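Local atomic coordinates of protein male-specific lethal-3 (PDB entry 3M9Q), a protein that reads histone H3 carrying the trimethyl mark H3K36me3 through its chromodomain, as part of the histone acetyltransferase complex that doubles transcription from the single male X chromosome in flies. Residues S34-S42 with L91-A99. The protein carries 1 engineered substitution. Sequence-based numbering, arbitrary orientation. Where two conformers were deposited one is given.
Sequences SKARVLYTS and LQRELAEAA
Leu39 and Gln92 face each other, CA atoms 5.4 Å apart, where strand 39-42 meets helix 91-99, the short axes 8.7 Å apart at closest approach and inclined at 134°. The Gln92 side chain does the polar work. A chi1 of 175° swings CG away from the backbone N, and the extended chain beyond it carries the terminal amide to the strand, where NE2 donates both its hydrogens. One bond runs from NE2 to Leu39 O at 3.0 Å, arriving from above the carbonyl plane. The other, from NE2 to Thr41 OG1, is nearly straight (166°). Both acceptors lie close to the amide plane, so the two bonds together fix its rotation. A leucine here would probably leave Leu39 O and Thr41 OG1 without their shared donor. The apolar part of the contact centres on Leu39 CD1, which lies over the Gln92 backbone and meets Leu91 CD2 at 4.1 Å and Leu95 CD1 at 4.0 Å. Leu39 and Leu91 also touch Tyr29 of strand 25-29 and Leu82 of strand 81-83. Toward the loop, Leu95 CB lies 3.4 Å from Arg37 O, while Val38 CG1 touches Ala99 CB at 3.8 Å. Two waters stitch backbone to backbone, one donating to Arg37 O and Leu95 O, the other accepting from Leu39 N and donating to Gln92 O; each thus ties a helix carbonyl to the strand or the loop before it. The whole illustrates the chromodomain fold, a curved antiparallel sheet with a C-terminal helix, here 86-100, packed against it.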
ATOM      1  N   SER A  34      15.046  -3.394  -6.072  1.00 12.76           N
ATOM      2  CA  SER A  34      16.403  -2.890  -6.313  1.00 13.25           C
ATOM      3  C   SER A  34      16.609  -1.512  -5.692  1.00 12.56           C
ATOM      4  O   SER A  34      17.724  -0.999  -5.664  1.00 12.95           O
ATOM      5  CB  SER A  34      16.726  -2.835  -7.816  1.00 13.31           C
ATOM      6  OG  SER A  34      16.001  -1.789  -8.466  1.00 14.28           O
ATOM      7  N   LYS A  35      15.526  -0.933  -5.197  1.00 11.77           N
ATOM      8  CA  LYS A  35      15.557   0.437  -4.687  1.00 11.64           C
ATOM      9  C   LYS A  35      15.605   0.490  -3.173  1.00 11.13           C
ATOM     10  O   LYS A  35      15.017  -0.337  -2.490  1.00 11.06           O
ATOM     11  CB  LYS A  35      14.333   1.214  -5.186  1.00 11.68           C
ATOM     12  CG  LYS A  35      14.236   1.287  -6.692  1.00 13.25           C
ATOM     13  CD  LYS A  35      15.467   1.932  -7.317  1.00 14.01           C
ATOM     14  CE  LYS A  35      15.329   2.100  -8.827  1.00 15.24           C
ATOM     15  NZ  LYS A  35      15.468   0.820  -9.580  1.00 16.61           N
ATOM     16  N   ALA A  36      16.303   1.487  -2.651  1.00 11.50           N
ATOM     17  CA  ALA A  36      16.204   1.796  -1.219  1.00 11.62           C
ATOM     18  C   ALA A  36      14.723   1.941  -0.867  1.00 11.39           C
ATOM     19  O   ALA A  36      13.942   2.543  -1.607  1.00 11.39           O
ATOM     20  CB  ALA A  36      16.969   3.066  -0.884  1.00 12.28           C
ATOM     21  N   ARG A  37      14.321   1.366   0.256  1.00 11.18           N
ATOM     22  CA  ARG A  37      12.896   1.321   0.607  1.00 11.99           C
ATOM     23  C   ARG A  37      12.365   2.714   0.881  1.00 10.93           C
ATOM     24  O   ARG A  37      12.967   3.497   1.602  1.00 11.03           O
ATOM     25  CB  ARG A  37      12.641   0.383   1.792  1.00 14.43           C
ATOM     26  CG  ARG A  37      12.741  -1.075   1.370  1.00 17.84           C
ATOM     27  CD  ARG A  37      12.708  -2.085   2.507  1.00 20.28           C
ATOM     28  NE  ARG A  37      11.389  -2.341   3.091  1.00 22.31           N
ATOM     29  CZ  ARG A  37      10.281  -2.669   2.431  1.00 23.94           C
ATOM     30  NH1 ARG A  37       9.179  -2.902   3.127  1.00 24.46           N
ATOM     31  NH2 ARG A  37      10.245  -2.736   1.104  1.00 24.46           N
ATOM     32  N   VAL A  38      11.236   3.016   0.255  1.00  9.87           N
ATOM     33  CA  VAL A  38      10.532   4.288   0.438  1.00 10.36           C
ATOM     34  C   VAL A  38       9.034   4.033   0.418  1.00  9.88           C
ATOM     35  O   VAL A  38       8.569   2.997  -0.057  1.00 10.13           O
ATOM     36  CB  VAL A  38      10.898   5.347  -0.642  1.00 11.14           C
ATOM     37  CG1 VAL A  38      12.354   5.816  -0.493  1.00 11.82           C
ATOM     38  CG2 VAL A  38      10.618   4.826  -2.044  1.00 12.33           C
ATOM     39  N   LEU A  39       8.298   5.010   0.937  1.00  9.23           N
ATOM     40  CA  LEU A  39       6.838   4.962   1.044  1.00  8.93           C
ATOM     41  C   LEU A  39       6.195   6.070   0.242  1.00  8.90           C
ATOM     42  O   LEU A  39       6.636   7.217   0.275  1.00  9.96           O
ATOM     43  CB  LEU A  39       6.406   5.105   2.502  1.00  9.09           C
ATOM     44  CG  LEU A  39       6.699   3.898   3.392  1.00  8.91           C
ATOM     45  CD1 LEU A  39       6.761   4.303   4.869  1.00 10.30           C
ATOM     46  CD2 LEU A  39       5.670   2.783   3.157  1.00  9.60           C
ATOM     47  N   TYR A  40       5.135   5.716  -0.468  1.00  8.92           N
ATOM     48  CA  TYR A  40       4.358   6.673  -1.256  1.00  9.37           C
ATOM     49  C   TYR A  40       3.001   6.921  -0.640  1.00  8.89           C
ATOM     50  O   TYR A  40       2.266   5.982  -0.329  1.00  8.80           O
ATOM     51  CB  TYR A  40       4.161   6.149  -2.676  1.00 10.79           C
ATOM     52  CG  TYR A  40       5.467   5.914  -3.412  1.00 12.48           C
ATOM     53  CD1 TYR A  40       6.300   6.969  -3.756  1.00 14.94           C
ATOM     54  CD2 TYR A  40       5.890   4.639  -3.726  1.00 13.57           C
ATOM     55  CE1 TYR A  40       7.508   6.747  -4.419  1.00 15.31           C
ATOM     56  CE2 TYR A  40       7.084   4.415  -4.393  1.00 14.06           C
ATOM     57  CZ  TYR A  40       7.880   5.462  -4.740  1.00 14.51           C
ATOM     58  OH  TYR A  40       9.077   5.242  -5.398  1.00 16.75           O
ATOM     59  N   THR A  41       2.650   8.187  -0.491  1.00  8.56           N
ATOM     60  CA  THR A  41       1.323   8.575  -0.005  1.00  8.65           C
ATOM     61  C   THR A  41       0.297   8.246  -1.075  1.00  8.46           C
ATOM     62  O   THR A  41       0.423   8.650  -2.228  1.00  8.78           O
ATOM     63  CB  THR A  41       1.293  10.064   0.339  1.00  8.75           C
ATOM     64  OG1 THR A  41       2.409  10.350   1.198  1.00  9.19           O
ATOM     65  CG2 THR A  41      -0.004  10.456   1.023  1.00  9.59           C
ATOM     66  N   SER A  42      -0.699   7.469  -0.678  1.00  8.63           N
ATOM     67  CA  SER A  42      -1.644   6.857  -1.608  1.00  8.82           C
ATOM     68  C   SER A  42      -3.073   6.928  -1.088  1.00  8.97           C
ATOM     69  O   SER A  42      -3.313   7.147   0.093  1.00  9.12           O
ATOM     70  CB  SER A  42      -1.262   5.385  -1.810  1.00  9.27           C
ATOM     71  OG  SER A  42       0.103   5.242  -2.185  1.00  9.79           O
ATOM     72  N   LEU A  91       8.382   7.713   9.534  1.00  9.37           N
ATOM     73  CA  LEU A  91       9.148   6.653   8.861  1.00  9.73           C
ATOM     74  C   LEU A  91       9.332   7.005   7.390  1.00  9.74           C
ATOM     75  O   LEU A  91      10.427   6.896   6.836  1.00  9.06           O
ATOM     76  CB  LEU A  91       8.457   5.296   9.009  1.00 10.29           C
ATOM     77  CG  LEU A  91       9.093   4.130   8.248  1.00 10.91           C
ATOM     78  CD1 LEU A  91      10.517   3.876   8.731  1.00 12.18           C
ATOM     79  CD2 LEU A  91       8.246   2.879   8.399  1.00 11.58           C
ATOM     80  N   GLN A  92       8.256   7.459   6.765  1.00  8.65           N
ATOM     81  CA  GLN A  92       8.318   7.851   5.356  1.00  9.23           C
ATOM     82  C   GLN A  92       9.381   8.938   5.140  1.00  9.28           C
ATOM     83  O   GLN A  92      10.173   8.879   4.201  1.00  9.42           O
ATOM     84  CB  GLN A  92       6.936   8.317   4.900  1.00  9.59           C
ATOM     85  CG  GLN A  92       6.879   8.857   3.484  1.00 10.09           C
ATOM     86  CD  GLN A  92       5.487   9.325   3.143  1.00 10.93           C
ATOM     87  OE1 GLN A  92       4.776   9.837   4.017  1.00 12.08           O
ATOM     88  NE2 GLN A  92       5.063   9.114   1.898  1.00 10.55           N
ATOM     89  N   ARG A  93       9.412   9.923   6.030  1.00  9.30           N
ATOM     90  CA  ARG A  93      10.370  11.025   5.906  1.00  9.48           C
ATOM     91  C   ARG A  93      11.802  10.537   6.114  1.00 10.12           C
ATOM     92  O   ARG A  93      12.731  10.963   5.436  1.00 10.76           O
ATOM     93  CB  ARG A  93      10.027  12.160   6.877  1.00  9.57           C
ATOM     94  CG  ARG A  93       8.763  12.908   6.462  1.00  9.95           C
ATOM     95  CD  ARG A  93       8.186  13.796   7.541  1.00 10.08           C
ATOM     96  NE  ARG A  93       8.998  14.983   7.819  1.00  9.90           N
ATOM     97  CZ  ARG A  93       8.906  16.134   7.160  1.00 10.05           C
ATOM     98  NH1 ARG A  93       8.090  16.268   6.127  1.00 10.01           N
ATOM     99  NH2 ARG A  93       9.660  17.150   7.518  1.00 10.50           N
ATOM    100  N   GLU A  94      11.963   9.616   7.048  0.50 10.56           N
ATOM    101  CA  GLU A  94      13.273   9.039   7.355  0.50 12.03           C
ATOM    102  C   GLU A  94      13.807   8.258   6.162  0.50 11.38           C
ATOM    103  O   GLU A  94      14.965   8.396   5.768  0.50 11.53           O
ATOM    104  CB  GLU A  94      13.155   8.123   8.575  0.50 13.90           C
ATOM    105  CG  GLU A  94      14.418   7.359   8.922  0.50 16.07           C
ATOM    106  CD  GLU A  94      14.290   6.613  10.239  0.50 17.89           C
ATOM    107  OE1 GLU A  94      13.953   7.257  11.258  0.50 19.70           O
ATOM    108  OE2 GLU A  94      14.526   5.388  10.254  0.50 19.96           O
ATOM    109  N   LEU A  95      12.938   7.441   5.591  1.00 10.21           N
ATOM    110  CA  LEU A  95      13.305   6.608   4.442  1.00 11.02           C
ATOM    111  C   LEU A  95      13.638   7.467   3.227  1.00 11.27           C
ATOM    112  O   LEU A  95      14.571   7.179   2.471  1.00 11.54           O
ATOM    113  CB  LEU A  95      12.188   5.631   4.091  1.00 10.73           C
ATOM    114  CG  LEU A  95      11.944   4.494   5.079  1.00 10.53           C
ATOM    115  CD1 LEU A  95      10.725   3.678   4.640  1.00 11.34           C
ATOM    116  CD2 LEU A  95      13.193   3.618   5.175  1.00 12.57           C
ATOM    117  N   ALA A  96      12.885   8.540   3.062  1.00 11.41           N
ATOM    118  CA  ALA A  96      13.059   9.410   1.897  1.00 12.91           C
ATOM    119  C   ALA A  96      14.425  10.066   1.960  1.00 13.74           C
ATOM    120  O   ALA A  96      15.134  10.168   0.957  1.00 15.03           O
ATOM    121  CB  ALA A  96      11.963  10.466   1.824  1.00 13.01           C
ATOM    122  N   GLU A  97      14.814  10.472   3.156  1.00 13.26           N
ATOM    123  CA  GLU A  97      16.119  11.101   3.367  1.00 14.35           C
ATOM    124  C   GLU A  97      17.229  10.080   3.136  1.00 15.02           C
ATOM    125  O   GLU A  97      18.260  10.381   2.532  1.00 15.80           O
ATOM    126  CB  GLU A  97      16.195  11.680   4.784  1.00 15.25           C
ATOM    127  CG  GLU A  97      17.466  12.410   5.144  1.00 17.61           C
ATOM    128  CD  GLU A  97      17.365  12.956   6.551  1.00 18.96           C
ATOM    129  OE1 GLU A  97      17.643  12.196   7.501  1.00 20.80           O
ATOM    130  OE2 GLU A  97      16.958  14.125   6.711  1.00 21.19           O
ATOM    131  N   ALA A  98      17.009   8.865   3.606  1.00 15.24           N
ATOM    132  CA  ALA A  98      18.056   7.839   3.544  1.00 15.68           C
ATOM    133  C   ALA A  98      18.293   7.479   2.100  1.00 15.47           C
ATOM    134  O   ALA A  98      19.410   7.143   1.693  1.00 16.86           O
ATOM    135  CB  ALA A  98      17.669   6.600   4.344  1.00 15.70           C
ATOM    136  N   ALA A  99      17.233   7.540   1.314  0.50 14.62           N
ATOM    137  CA  ALA A  99      17.319   7.151  -0.088  0.50 14.99           C
ATOM    138  C   ALA A  99      18.215   8.145  -0.818  0.50 15.23           C
ATOM    139  O   ALA A  99      18.736   7.852  -1.894  0.50 14.36           O
ATOM    140  CB  ALA A  99      15.945   7.104  -0.721  0.50 14.30           C
TER
HETATM  141  O   HOH W   1      15.411   4.559   2.032  1.00 12.57           O
HETATM  142  O   HOH W   2       9.766   7.281   1.912  1.00  9.24           O